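Local coordinates for membrane-associated protein VP24 (PDB 4OR8) that may act as a minor matrix protein of the Marburg virus particle, with a role in nucleocapsid assembly and virion budding, at residues L111-L125 and M163-K177. Residues are numbered along the deposited sequence; the frame is centred on the assembly and turned at random.
Sequences LLGVALKDQELQQSL and MFKILMAGVKNFFNK
F174 lays one face of its ring over the backbone of A115, whose CA sits 3.9 Å from the ring centroid and 13° off its normal, a CH-pi contact. With CG anti to the backbone N (chi1 -180°), the side chain carries the phenyl toward the last turn of helix 104-115, and a residue as small as alanine lets the ring come that near. The edge of the same ring meets the CD2 methyl of L111 and the carboxylate oxygen OD1 of D118, while V114 CG1 touches CZ at 3.7 Å. L111 CD2 also reaches the rim of F175, 3.5 Å from CE1. Leucine suits this place because it holds an apolar methyl far enough from the backbone to reach both ring edges.

Past the type I turn A115-D118 the chain runs alongside the helix, and L121 takes over. G170 has no side chain, so L121 CD1 settles 3.8 Å from its CA and the backbones close to 5.0 Å between the CA atoms of L121 and G170. L121 CD2 meets L167 CD1, and L125 CD2 touches both I166 CG2 and the sulfur of M163. Helix 127-142 packs on L116 and M163.

At the more exposed border, the flexible chain of K177 brings NZ to E120 OE1 in a hydrogen-bonded salt bridge of 3.1 Å, nearly along the C-O axis, and to D118 OD2 in a long one. The contact thus joins a helix end and the following loop to one long helix through an apolar interior, with two carboxylates sharing a lysine whose positive charge probably offsets part of theirs.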
loop_
_atom_site.group_PDB
_atom_site.type_symbol
_atom_site.label_atom_id
_atom_site.label_comp_id
_atom_site.label_asym_id
_atom_site.label_seq_id
_atom_site.Cartn_x
_atom_site.Cartn_y
_atom_site.Cartn_z
ATOM N N LEU B 111 3.542 -2.250 -16.051
ATOM C CA LEU B 111 2.998 -0.954 -15.676
ATOM C C LEU B 111 3.847 0.164 -16.280
ATOM O O LEU B 111 3.322 1.161 -16.778
ATOM C CB LEU B 111 2.936 -0.842 -14.151
ATOM C CG LEU B 111 2.018 0.204 -13.517
ATOM C CD1 LEU B 111 1.669 -0.213 -12.099
ATOM C CD2 LEU B 111 2.678 1.570 -13.514
ATOM N N LEU B 112 5.162 -0.015 -16.248
ATOM C CA LEU B 112 6.076 0.962 -16.826
ATOM C C LEU B 112 5.895 1.071 -18.335
ATOM O O LEU B 112 5.982 2.162 -18.900
ATOM C CB LEU B 112 7.526 0.622 -16.482
ATOM C CG LEU B 112 8.004 1.143 -15.128
ATOM C CD1 LEU B 112 9.428 0.706 -14.851
ATOM C CD2 LEU B 112 7.902 2.654 -15.096
ATOM N N GLY B 113 5.638 -0.059 -18.984
ATOM C CA GLY B 113 5.403 -0.073 -20.416
ATOM C C GLY B 113 4.208 0.786 -20.782
ATOM O O GLY B 113 4.223 1.506 -21.779
ATOM N N VAL B 114 3.169 0.709 -19.959
ATOM C CA VAL B 114 1.976 1.525 -20.141
ATOM C C VAL B 114 2.281 3.012 -19.954
ATOM O O VAL B 114 1.832 3.848 -20.739
ATOM C CB VAL B 114 0.858 1.088 -19.167
ATOM C CG1 VAL B 114 -0.305 2.070 -19.194
ATOM C CG2 VAL B 114 0.385 -0.310 -19.508
ATOM N N ALA B 115 3.053 3.327 -18.916
ATOM C CA ALA B 115 3.395 4.709 -18.579
ATOM C C ALA B 115 4.140 5.396 -19.717
ATOM O O ALA B 115 3.919 6.574 -19.995
ATOM C CB ALA B 115 4.224 4.751 -17.314
ATOM N N LEU B 116 5.022 4.655 -20.378
ATOM C CA LEU B 116 5.772 5.199 -21.507
ATOM C C LEU B 116 4.877 5.590 -22.680
ATOM O O LEU B 116 5.302 6.337 -23.565
ATOM C CB LEU B 116 6.839 4.210 -21.983
ATOM C CG LEU B 116 8.256 4.318 -21.414
ATOM C CD1 LEU B 116 8.249 4.306 -19.898
ATOM C CD2 LEU B 116 9.111 3.184 -21.949
ATOM N N LYS B 117 3.647 5.085 -22.701
ATOM C CA LYS B 117 2.733 5.422 -23.789
ATOM C C LYS B 117 1.714 6.475 -23.363
ATOM O O LYS B 117 0.782 6.758 -24.108
ATOM C CB LYS B 117 2.020 4.183 -24.348
ATOM C CG LYS B 117 2.955 3.122 -24.920
ATOM C CD LYS B 117 3.829 3.670 -26.043
ATOM C CE LYS B 117 2.993 4.043 -27.260
ATOM N NZ LYS B 117 3.825 4.625 -28.351
ATOM N N ASP B 118 1.904 7.062 -22.180
ATOM C CA ASP B 118 1.009 8.114 -21.688
ATOM C C ASP B 118 0.963 9.296 -22.658
ATOM O O ASP B 118 2.001 9.780 -23.109
ATOM C CB ASP B 118 1.422 8.593 -20.287
ATOM C CG ASP B 118 0.314 9.379 -19.583
ATOM O OD1 ASP B 118 -0.800 8.830 -19.427
ATOM O OD2 ASP B 118 0.547 10.543 -19.189
ATOM N N GLN B 119 -0.244 9.759 -22.973
ATOM C CA GLN B 119 -0.442 10.832 -23.949
ATOM C C GLN B 119 0.174 12.162 -23.514
ATOM O O GLN B 119 0.552 12.988 -24.346
ATOM C CB GLN B 119 -1.935 11.023 -24.254
ATOM C CG GLN B 119 -2.788 11.458 -23.058
ATOM C CD GLN B 119 -3.092 10.319 -22.089
ATOM O OE1 GLN B 119 -3.147 9.150 -22.479
ATOM N NE2 GLN B 119 -3.287 10.661 -20.818
ATOM N N GLU B 120 0.271 12.362 -22.207
ATOM C CA GLU B 120 0.791 13.606 -21.666
ATOM C C GLU B 120 2.312 13.618 -21.747
ATOM O O GLU B 120 2.935 14.677 -21.748
ATOM C CB GLU B 120 0.332 13.779 -20.219
ATOM C CG GLU B 120 0.471 15.191 -19.682
ATOM C CD GLU B 120 -0.253 15.376 -18.364
ATOM O OE1 GLU B 120 -0.793 14.377 -17.840
ATOM O OE2 GLU B 120 -0.285 16.518 -17.855
ATOM N N LEU B 121 2.901 12.430 -21.823
ATOM C CA LEU B 121 4.349 12.289 -21.899
ATOM C C LEU B 121 4.878 12.418 -23.326
ATOM O O LEU B 121 5.906 13.051 -23.563
ATOM C CB LEU B 121 4.777 10.944 -21.314
ATOM C CG LEU B 121 6.242 10.550 -21.523
ATOM C CD1 LEU B 121 7.178 11.638 -21.000
ATOM C CD2 LEU B 121 6.532 9.227 -20.838
ATOM N N GLN B 122 4.160 11.819 -24.268
ATOM C CA GLN B 122 4.601 11.740 -25.653
ATOM C C GLN B 122 4.247 12.998 -26.429
ATOM O O GLN B 122 4.375 13.057 -27.653
ATOM C CB GLN B 122 3.974 10.517 -26.302
ATOM C CG GLN B 122 4.411 9.233 -25.659
ATOM C CD GLN B 122 3.699 8.059 -26.248
ATOM O OE1 GLN B 122 2.489 8.104 -26.469
ATOM N NE2 GLN B 122 4.443 6.997 -26.530
ATOM N N GLN B 123 3.814 14.015 -25.701
ATOM C CA GLN B 123 3.330 15.222 -26.334
ATOM C C GLN B 123 4.452 16.255 -26.443
ATOM O O GLN B 123 4.465 17.081 -27.356
ATOM C CB GLN B 123 2.091 15.731 -25.588
ATOM C CG GLN B 123 1.994 17.220 -25.434
ATOM C CD GLN B 123 2.664 17.704 -24.167
ATOM O OE1 GLN B 123 3.368 16.949 -23.493
ATOM N NE2 GLN B 123 2.443 18.971 -23.831
ATOM N N SER B 124 5.427 16.164 -25.543
ATOM C CA SER B 124 6.558 17.090 -25.540
ATOM C C SER B 124 7.878 16.424 -25.928
ATOM O O SER B 124 8.954 16.987 -25.718
ATOM C CB SER B 124 6.697 17.754 -24.170
ATOM O OG SER B 124 6.826 16.781 -23.149
ATOM N N LEU B 125 7.790 15.227 -26.496
ATOM C CA LEU B 125 8.970 14.517 -26.970
ATOM C C LEU B 125 9.197 14.806 -28.445
ATOM O O LEU B 125 8.243 14.963 -29.207
ATOM C CB LEU B 125 8.802 13.010 -26.779
ATOM C CG LEU B 125 8.524 12.495 -25.370
ATOM C CD1 LEU B 125 8.382 10.981 -25.383
ATOM C CD2 LEU B 125 9.620 12.926 -24.419
ATOM N N MET B 163 15.383 15.239 -23.017
ATOM C CA MET B 163 14.469 14.134 -23.282
ATOM C C MET B 163 14.478 13.092 -22.166
ATOM O O MET B 163 13.449 12.501 -21.850
ATOM C CB MET B 163 14.782 13.491 -24.634
ATOM C CG MET B 163 14.398 14.367 -25.815
ATOM S SD MET B 163 12.618 14.661 -25.901
ATOM C CE MET B 163 12.579 16.390 -26.368
ATOM N N PHE B 164 15.644 12.875 -21.571
ATOM C CA PHE B 164 15.763 11.987 -20.424
ATOM C C PHE B 164 14.998 12.564 -19.237
ATOM O O PHE B 164 14.263 11.854 -18.552
ATOM C CB PHE B 164 17.236 11.796 -20.058
ATOM C CG PHE B 164 17.457 10.922 -18.858
ATOM C CD1 PHE B 164 17.556 11.472 -17.590
ATOM C CD2 PHE B 164 17.573 9.550 -18.997
ATOM C CE1 PHE B 164 17.756 10.669 -16.487
ATOM C CE2 PHE B 164 17.779 8.743 -17.896
ATOM C CZ PHE B 164 17.870 9.302 -16.640
ATOM N N LYS B 165 15.183 13.859 -19.001
ATOM C CA LYS B 165 14.534 14.547 -17.895
ATOM C C LYS B 165 13.019 14.471 -18.034
ATOM O O LYS B 165 12.311 14.135 -17.083
ATOM C CB LYS B 165 14.972 16.011 -17.860
ATOM C CG LYS B 165 15.378 16.501 -16.488
ATOM C CD LYS B 165 16.826 16.166 -16.191
ATOM C CE LYS B 165 17.755 17.066 -16.981
ATOM N NZ LYS B 165 17.527 18.502 -16.655
ATOM N N ILE B 166 12.532 14.782 -19.230
ATOM C CA ILE B 166 11.104 14.754 -19.516
ATOM C C ILE B 166 10.538 13.348 -19.346
ATOM O O ILE B 166 9.460 13.163 -18.775
ATOM C CB ILE B 166 10.810 15.275 -20.941
ATOM C CG1 ILE B 166 11.130 16.767 -21.032
ATOM C CG2 ILE B 166 9.358 15.028 -21.325
ATOM C CD1 ILE B 166 10.879 17.363 -22.396
ATOM N N LEU B 167 11.284 12.360 -19.827
ATOM C CA LEU B 167 10.856 10.970 -19.739
ATOM C C LEU B 167 10.633 10.531 -18.298
ATOM O O LEU B 167 9.632 9.887 -17.993
ATOM C CB LEU B 167 11.868 10.050 -20.414
ATOM C CG LEU B 167 11.484 8.571 -20.366
ATOM C CD1 LEU B 167 10.165 8.352 -21.093
ATOM C CD2 LEU B 167 12.590 7.694 -20.944
ATOM N N MET B 168 11.560 10.888 -17.416
ATOM C CA MET B 168 11.436 10.552 -16.004
ATOM C C MET B 168 10.279 11.316 -15.365
ATOM O O MET B 168 9.500 10.752 -14.599
ATOM C CB MET B 168 12.740 10.845 -15.263
ATOM C CG MET B 168 13.959 10.148 -15.845
ATOM S SD MET B 168 13.807 8.348 -15.908
ATOM C CE MET B 168 14.186 8.061 -17.633
ATOM N N ALA B 169 10.166 12.601 -15.687
ATOM C CA ALA B 169 9.087 13.430 -15.156
ATOM C C ALA B 169 7.714 12.910 -15.577
ATOM O O ALA B 169 6.746 12.978 -14.813
ATOM C CB ALA B 169 9.263 14.874 -15.597
ATOM N N GLY B 170 7.639 12.390 -16.797
ATOM C CA GLY B 170 6.408 11.827 -17.318
ATOM C C GLY B 170 5.957 10.575 -16.590
ATOM O O GLY B 170 4.767 10.412 -16.318
ATOM N N VAL B 171 6.904 9.694 -16.278
ATOM C CA VAL B 171 6.603 8.447 -15.582
ATOM C C VAL B 171 6.135 8.718 -14.155
ATOM O O VAL B 171 5.190 8.087 -13.674
ATOM C CB VAL B 171 7.820 7.495 -15.573
ATOM C CG1 VAL B 171 7.551 6.287 -14.695
ATOM C CG2 VAL B 171 8.157 7.058 -16.988
ATOM N N LYS B 172 6.790 9.665 -13.488
ATOM C CA LYS B 172 6.375 10.080 -12.151
ATOM C C LYS B 172 4.962 10.648 -12.200
ATOM O O LYS B 172 4.149 10.407 -11.305
ATOM C CB LYS B 172 7.337 11.122 -11.576
ATOM C CG LYS B 172 8.709 10.578 -11.214
ATOM C CD LYS B 172 9.659 11.687 -10.779
ATOM C CE LYS B 172 9.272 12.269 -9.427
ATOM N NZ LYS B 172 9.434 11.283 -8.324
ATOM N N ASN B 173 4.678 11.396 -13.260
ATOM C CA ASN B 173 3.359 11.978 -13.457
ATOM C C ASN B 173 2.288 10.908 -13.635
ATOM O O ASN B 173 1.180 11.032 -13.111
ATOM C CB ASN B 173 3.375 12.930 -14.653
ATOM C CG ASN B 173 2.004 13.491 -14.973
ATOM O OD1 ASN B 173 1.369 13.084 -15.944
ATOM N ND2 ASN B 173 1.541 14.429 -14.157
ATOM N N PHE B 174 2.627 9.853 -14.367
ATOM C CA PHE B 174 1.695 8.752 -14.579
ATOM C C PHE B 174 1.435 7.997 -13.283
ATOM O O PHE B 174 0.311 7.583 -13.015
ATOM C CB PHE B 174 2.220 7.792 -15.643
ATOM C CG PHE B 174 1.302 6.637 -15.921
ATOM C CD1 PHE B 174 0.245 6.776 -16.805
ATOM C CD2 PHE B 174 1.496 5.411 -15.303
ATOM C CE1 PHE B 174 -0.601 5.716 -17.067
ATOM C CE2 PHE B 174 0.655 4.348 -15.561
ATOM C CZ PHE B 174 -0.396 4.500 -16.445
ATOM N N PHE B 175 2.484 7.809 -12.490
ATOM C CA PHE B 175 2.349 7.168 -11.192
ATOM C C PHE B 175 1.414 7.988 -10.327
ATOM O O PHE B 175 0.557 7.446 -9.633
ATOM C CB PHE B 175 3.708 7.056 -10.502
ATOM C CG PHE B 175 4.601 6.005 -11.086
ATOM C CD1 PHE B 175 4.080 4.988 -11.866
ATOM C CD2 PHE B 175 5.962 6.031 -10.850
ATOM C CE1 PHE B 175 4.904 4.018 -12.402
ATOM C CE2 PHE B 175 6.790 5.064 -11.382
ATOM C CZ PHE B 175 6.260 4.055 -12.159
ATOM N N ASN B 176 1.585 9.303 -10.388
ATOM C CA ASN B 176 0.780 10.220 -9.599
ATOM C C ASN B 176 -0.700 10.195 -9.968
ATOM O O ASN B 176 -1.565 10.294 -9.095
ATOM C CB ASN B 176 1.323 11.644 -9.721
ATOM C CG ASN B 176 0.482 12.650 -8.968
ATOM O OD1 ASN B 176 0.652 12.838 -7.764
ATOM N ND2 ASN B 176 -0.437 13.303 -9.673
ATOM N N LYS B 177 -0.997 10.072 -11.257
ATOM C CA LYS B 177 -2.387 10.051 -11.687
ATOM C C LYS B 177 -3.037 8.697 -11.395
ATOM O O LYS B 177 -4.259 8.591 -11.311
ATOM C CB LYS B 177 -2.529 10.450 -13.161
ATOM C CG LYS B 177 -1.925 9.479 -14.148
ATOM C CD LYS B 177 -1.525 10.188 -15.437
ATOM C CE LYS B 177 -2.655 11.038 -15.993
ATOM N NZ LYS B 177 -2.262 11.715 -17.264
#